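Local atomic coordinates of triphenylmethane reductase (Citrobacter sp., PDB entry 2JL1), a protein that binds NADP and probably reduces triphenylmethane dyes, an activity of interest for bioremediation. Residues Ile102-Tyr107 and His119-Thr124; Leu213-Gly218 and Pro276-Val281. All blocks are in the same frame, centred on the assembly; numbering follows the deposited sequence.

Contact 1: residues Ile102-Tyr107 and His119-Thr124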
loop_
_atom_site.group_PDB
_atom_site.type_symbol
_atom_site.label_atom_id
_atom_site.label_comp_id
_atom_site.label_asym_id
_atom_site.label_seq_id
_atom_site.Cartn_x
_atom_site.Cartn_y
_atom_site.Cartn_z
ATOM N N ILE A 102 -11.250 2.737 -12.565
ATOM C CA ILE A 102 -10.399 1.575 -12.386
ATOM C C ILE A 102 -11.030 0.522 -11.452
ATOM O O ILE A 102 -11.382 0.831 -10.313
ATOM C CB ILE A 102 -8.986 1.986 -11.910
ATOM C CG1 ILE A 102 -8.066 0.776 -11.796
ATOM C CG2 ILE A 102 -9.047 2.726 -10.575
ATOM C CD1 ILE A 102 -6.619 1.112 -12.160
ATOM N N ALA A 103 -11.162 -0.710 -11.944
ATOM C CA ALA A 103 -11.519 -1.872 -11.106
ATOM C C ALA A 103 -10.265 -2.711 -10.895
ATOM O O ALA A 103 -9.519 -2.933 -11.856
ATOM C CB ALA A 103 -12.599 -2.729 -11.775
ATOM N N TYR A 104 -10.070 -3.208 -9.670
ATOM C CA TYR A 104 -8.886 -3.967 -9.297
ATOM C C TYR A 104 -9.279 -5.288 -8.582
ATOM O O TYR A 104 -10.077 -5.279 -7.644
ATOM C CB TYR A 104 -7.963 -3.118 -8.396
ATOM C CG TYR A 104 -6.801 -3.927 -7.830
ATOM C CD1 TYR A 104 -5.825 -4.480 -8.675
ATOM C CD2 TYR A 104 -6.722 -4.198 -6.470
ATOM C CE1 TYR A 104 -4.781 -5.257 -8.168
ATOM C CE2 TYR A 104 -5.676 -4.983 -5.949
ATOM C CZ TYR A 104 -4.730 -5.506 -6.804
ATOM O OH TYR A 104 -3.729 -6.276 -6.296
ATOM N N THR A 105 -8.725 -6.409 -9.042
ATOM C CA THR A 105 -8.959 -7.714 -8.428
ATOM C C THR A 105 -8.045 -7.880 -7.215
ATOM O O THR A 105 -6.854 -8.264 -7.346
ATOM C CB THR A 105 -8.705 -8.890 -9.413
ATOM O OG1 THR A 105 -7.362 -8.834 -9.881
ATOM C CG2 THR A 105 -9.683 -8.819 -10.600
ATOM N N GLY A 106 -8.619 -7.613 -6.048
ATOM C CA GLY A 106 -7.909 -7.679 -4.763
ATOM C C GLY A 106 -8.211 -9.002 -4.091
ATOM O O GLY A 106 -8.398 -10.015 -4.758
ATOM N N TYR A 107 -8.226 -8.998 -2.771
ATOM C CA TYR A 107 -8.357 -10.236 -2.008
ATOM C C TYR A 107 -9.304 -9.924 -0.854
ATOM O O TYR A 107 -9.126 -8.919 -0.160
ATOM C CB TYR A 107 -6.974 -10.701 -1.550
ATOM C CG TYR A 107 -6.947 -11.972 -0.735
ATOM C CD1 TYR A 107 -7.470 -13.168 -1.253
ATOM C CD2 TYR A 107 -6.381 -11.987 0.540
ATOM C CE1 TYR A 107 -7.451 -14.364 -0.506
ATOM C CE2 TYR A 107 -6.349 -13.184 1.305
ATOM C CZ TYR A 107 -6.887 -14.368 0.763
ATOM O OH TYR A 107 -6.878 -15.552 1.491
ATOM N N HIS A 119 -0.915 -8.372 1.727
ATOM C CA HIS A 119 -0.213 -7.101 1.853
ATOM C C HIS A 119 -0.052 -6.398 0.508
ATOM O O HIS A 119 -0.120 -5.158 0.433
ATOM C CB HIS A 119 1.110 -7.297 2.593
ATOM C CG HIS A 119 0.917 -7.648 4.032
ATOM N ND1 HIS A 119 1.808 -8.415 4.751
ATOM C CD2 HIS A 119 -0.111 -7.382 4.865
ATOM C CE1 HIS A 119 1.361 -8.552 5.986
ATOM N NE2 HIS A 119 0.189 -7.948 6.074
ATOM N N VAL A 120 0.184 -7.190 -0.538
ATOM C CA VAL A 120 0.332 -6.670 -1.895
ATOM C C VAL A 120 -0.979 -6.028 -2.330
ATOM O O VAL A 120 -0.983 -4.955 -2.936
ATOM C CB VAL A 120 0.637 -7.797 -2.911
ATOM C CG1 VAL A 120 0.596 -7.238 -4.351
ATOM C CG2 VAL A 120 2.010 -8.435 -2.647
ATOM N N HIS A 121 -2.090 -6.717 -2.061
ATOM C CA HIS A 121 -3.398 -6.227 -2.485
ATOM C C HIS A 121 -3.774 -4.940 -1.772
ATOM O O HIS A 121 -4.297 -3.997 -2.388
ATOM C CB HIS A 121 -4.461 -7.324 -2.320
ATOM C CG HIS A 121 -4.298 -8.438 -3.300
ATOM N ND1 HIS A 121 -4.286 -8.228 -4.669
ATOM C CD2 HIS A 121 -4.070 -9.757 -3.119
ATOM C CE1 HIS A 121 -4.078 -9.381 -5.283
ATOM N NE2 HIS A 121 -3.958 -10.326 -4.365
ATOM N N LEU A 122 -3.470 -4.877 -0.478
ATOM C CA LEU A 122 -3.766 -3.646 0.305
ATOM C C LEU A 122 -2.871 -2.468 -0.141
ATOM O O LEU A 122 -3.351 -1.328 -0.273
ATOM C CB LEU A 122 -3.625 -3.917 1.796
ATOM C CG LEU A 122 -4.773 -4.736 2.428
ATOM C CD1 LEU A 122 -4.291 -5.487 3.698
ATOM C CD2 LEU A 122 -5.967 -3.836 2.743
ATOM N N ALA A 123 -1.593 -2.747 -0.409
ATOM C CA ALA A 123 -0.668 -1.725 -0.926
ATOM C C ALA A 123 -1.186 -1.184 -2.259
ATOM O O ALA A 123 -1.146 0.036 -2.516
ATOM C CB ALA A 123 0.767 -2.299 -1.077
ATOM N N THR A 124 -1.697 -2.088 -3.105
ATOM C CA THR A 124 -2.195 -1.729 -4.438
ATOM C C THR A 124 -3.485 -0.914 -4.353
ATOM O O THR A 124 -3.648 0.092 -5.066
ATOM C CB THR A 124 -2.374 -2.996 -5.319
ATOM O OG1 THR A 124 -1.105 -3.664 -5.388
ATOM C CG2 THR A 124 -2.849 -2.607 -6.737
#

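Contact 2: residues Leu213-Gly218 and Pro276-Val281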
loop_
_atom_site.group_PDB
_atom_site.type_symbol
_atom_site.label_atom_id
_atom_site.label_comp_id
_atom_site.label_asym_id
_atom_site.label_seq_id
_atom_site.Cartn_x
_atom_site.Cartn_y
_atom_site.Cartn_z
ATOM N N LEU A 213 -17.458 -35.591 -3.648
ATOM C CA LEU A 213 -16.707 -36.405 -4.628
ATOM C C LEU A 213 -17.136 -37.884 -4.600
ATOM O O LEU A 213 -17.246 -38.538 -5.659
ATOM C CB LEU A 213 -15.208 -36.296 -4.362
ATOM C CG LEU A 213 -14.123 -36.689 -5.373
ATOM C CD1 LEU A 213 -14.440 -36.229 -6.793
ATOM C CD2 LEU A 213 -12.779 -36.120 -4.883
ATOM N N SER A 214 -17.326 -38.420 -3.396
ATOM C CA SER A 214 -17.895 -39.758 -3.205
ATOM C C SER A 214 -19.266 -39.929 -3.879
ATOM O O SER A 214 -19.491 -40.905 -4.605
ATOM C CB SER A 214 -18.025 -40.049 -1.706
ATOM O OG SER A 214 -16.747 -40.088 -1.097
ATOM N N GLU A 215 -20.167 -38.966 -3.656
ATOM C CA GLU A 215 -21.513 -38.980 -4.245
ATOM C C GLU A 215 -21.491 -38.951 -5.763
ATOM O O GLU A 215 -22.138 -39.772 -6.387
ATOM C CB GLU A 215 -22.377 -37.820 -3.723
ATOM C CG GLU A 215 -22.941 -38.062 -2.336
ATOM C CD GLU A 215 -23.274 -36.781 -1.579
ATOM O OE1 GLU A 215 -23.332 -35.690 -2.200
ATOM O OE2 GLU A 215 -23.489 -36.867 -0.347
ATOM N N VAL A 216 -20.730 -38.015 -6.334
ATOM C CA VAL A 216 -20.626 -37.818 -7.787
ATOM C C VAL A 216 -19.972 -39.012 -8.494
ATOM O O VAL A 216 -20.419 -39.438 -9.568
ATOM C CB VAL A 216 -19.846 -36.513 -8.116
ATOM C CG1 VAL A 216 -19.545 -36.390 -9.598
ATOM C CG2 VAL A 216 -20.645 -35.284 -7.686
ATOM N N SER A 217 -18.912 -39.542 -7.893
ATOM C CA SER A 217 -18.065 -40.533 -8.554
ATOM C C SER A 217 -18.466 -41.970 -8.243
ATOM O O SER A 217 -18.085 -42.897 -8.979
ATOM C CB SER A 217 -16.612 -40.325 -8.139
ATOM O OG SER A 217 -16.406 -40.846 -6.832
ATOM N N GLY A 218 -19.212 -42.157 -7.157
ATOM C CA GLY A 218 -19.617 -43.492 -6.703
ATOM C C GLY A 218 -18.519 -44.199 -5.932
ATOM O O GLY A 218 -18.727 -45.275 -5.372
ATOM N N PRO A 276 -23.530 -24.289 -7.032
ATOM C CA PRO A 276 -23.321 -25.271 -5.976
ATOM C C PRO A 276 -21.984 -25.985 -6.166
ATOM O O PRO A 276 -21.601 -26.295 -7.299
ATOM C CB PRO A 276 -24.468 -26.258 -6.202
ATOM C CG PRO A 276 -25.513 -25.474 -6.894
ATOM C CD PRO A 276 -24.758 -24.575 -7.802
ATOM N N LEU A 277 -21.303 -26.277 -5.070
ATOM C CA LEU A 277 -20.020 -26.999 -5.119
ATOM C C LEU A 277 -20.132 -28.304 -5.911
ATOM O O LEU A 277 -19.236 -28.652 -6.687
ATOM C CB LEU A 277 -19.518 -27.273 -3.698
ATOM C CG LEU A 277 -18.115 -27.861 -3.514
ATOM C CD1 LEU A 277 -17.007 -26.915 -4.082
ATOM C CD2 LEU A 277 -17.933 -28.080 -2.021
ATOM N N LYS A 278 -21.244 -29.016 -5.726
ATOM C CA LYS A 278 -21.451 -30.301 -6.418
ATOM C C LYS A 278 -21.425 -30.152 -7.943
ATOM O O LYS A 278 -20.874 -31.014 -8.633
ATOM C CB LYS A 278 -22.752 -30.992 -5.969
ATOM C CG LYS A 278 -22.801 -32.454 -6.422
ATOM C CD LYS A 278 -24.124 -33.156 -6.134
ATOM C CE LYS A 278 -24.391 -33.267 -4.650
ATOM N NZ LYS A 278 -23.345 -34.062 -3.924
ATOM N N GLU A 279 -22.023 -29.080 -8.462
ATOM C CA GLU A 279 -21.991 -28.770 -9.907
ATOM C C GLU A 279 -20.571 -28.511 -10.404
ATOM O O GLU A 279 -20.197 -28.923 -11.501
ATOM C CB GLU A 279 -22.918 -27.587 -10.241
ATOM C CG GLU A 279 -22.897 -27.100 -11.709
ATOM C CD GLU A 279 -23.370 -28.130 -12.766
ATOM O OE1 GLU A 279 -23.812 -29.266 -12.423
ATOM O OE2 GLU A 279 -23.314 -27.776 -13.975
ATOM N N THR A 280 -19.767 -27.840 -9.578
ATOM C CA THR A 280 -18.368 -27.595 -9.926
ATOM C C THR A 280 -17.586 -28.905 -9.916
ATOM O O THR A 280 -16.747 -29.129 -10.785
ATOM C CB THR A 280 -17.737 -26.500 -8.997
ATOM O OG1 THR A 280 -18.526 -25.300 -9.098
ATOM C CG2 THR A 280 -16.312 -26.186 -9.414
ATOM N N VAL A 281 -17.860 -29.774 -8.942
ATOM C CA VAL A 281 -17.200 -31.090 -8.898
ATOM C C VAL A 281 -17.564 -31.901 -10.162
ATOM O O VAL A 281 -16.691 -32.506 -10.800
ATOM C CB VAL A 281 -17.519 -31.883 -7.586
ATOM C CG1 VAL A 281 -17.036 -33.327 -7.674
ATOM C CG2 VAL A 281 -16.896 -31.186 -6.352
#

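Contact 1: residues Ile102-Tyr107 and His119-Thr124
The hydroxyl of Tyr-104 and the imidazole of His-121 make the polar link between strand and helix: OH and ND1 lie 2.6 Å apart in a hydrogen bond for which either could be the donor, its angle 143°. The hydroxyl arrives at the edge of the imidazole, near its plane; the two rings meet rim to rim, their planes turned 46° to each other, with the side chains crossing at about a right angle. Within the helix, OG1 of Thr-124 turns back to Val-120 O at 2.8 Å and is also hydrogen-bonded to His-87. Val-120 O accepts from Thr-124 N as well, and the two donors reach it from opposite faces of its plane.

Apolar contacts accompany these bonds. CG2 of Thr-124, anti to its own backbone N, lies over one face of the Tyr-104 ring as a CH-pi contact, 3.5 Å from CZ. The imidazole is covered on one face by backbone, with Gly-106 C over its centre, and Tyr-107 CB touches His-121 CD2 at 3.4 Å.

The pair belongs to a Rossmann-type beta-alpha-beta unit: strand 101-107 lies between strands 69-72 and 135-140 in the parallel sheet, and the axes of segments 102-107 and 119-124 cross at -137°. Helix 80-96 packs against Val-120 and Ala-123, and Tyr-126 of the second subunit against Leu-122 and Ala-123.

Contact 2: residues Leu213-Gly218 and Pro276-Val281
Val-216 and Val-281 pack together with Leu-213 in the buried, apolar part of this helix pair, where Val-281 CG1 serves as a shared contact point. It lies 4.0 Å from Leu-213 CD1 and 4.1 Å from Val-216 CG2. Leu-213 starts away from the opposite helix, but its end comes back and crosses Val-281 at about a right angle. Val-216 CG2 also touches the aliphatic part of Lys-278, 3.8 Å from CG, the two side chains running past each other in opposite directions. Leu-213 and Val-281 are buried; Leu-209 and Ile-212 of helix 206-217 extend the apolar cover over Val-281, and Leu-285 meets Leu-213.

Toward solvent the contact becomes polar. Lys-278 is bent at its end (chi3 -64°, chi4 -61°), which turns NZ toward exposed Glu-215, and the two side chains cross at about a right angle in a salt bridge. The modelled separation of Glu-215 OE1 and Lys-278 NZ, 2.4 Å, is very short, so its exact length is doubtful. The other carboxylate oxygen of Glu-215 is hydrogen-bonded to Gln-211.

The axes of segments 213-217 and 277-281 come within 10.1 Å and cross at -53°, an ordinary helix-helix packing with a small apolar interface and a salt bridge at its margin. It joins helix 206-217 to the C-terminal helix 277-285 of this NmrA-like protein, away from the annotated cofactor-binding residues.

Contacts 1 and 2 follow one another along the chain and lie on opposite sides of its centre, 33 Å apart between their centres and about 16 Å between nearest atoms, so neither touches the other. Contact 1 sits beside the NADP site, in the Rossmann-type sheet: the side chain of Thr-105 comes about 3 Å from that of the NADP-binding Ser-74, to whose backbone N its hydroxyl is hydrogen-bonded, and that of Tyr-107 lies about 5 Å from the bound NADP. Contact 2, centred 22 Å from the chain's centre against 12 Å for contact 1, instead joins helices away from the annotated sites. Only contact 1 is also reached by the second subunit.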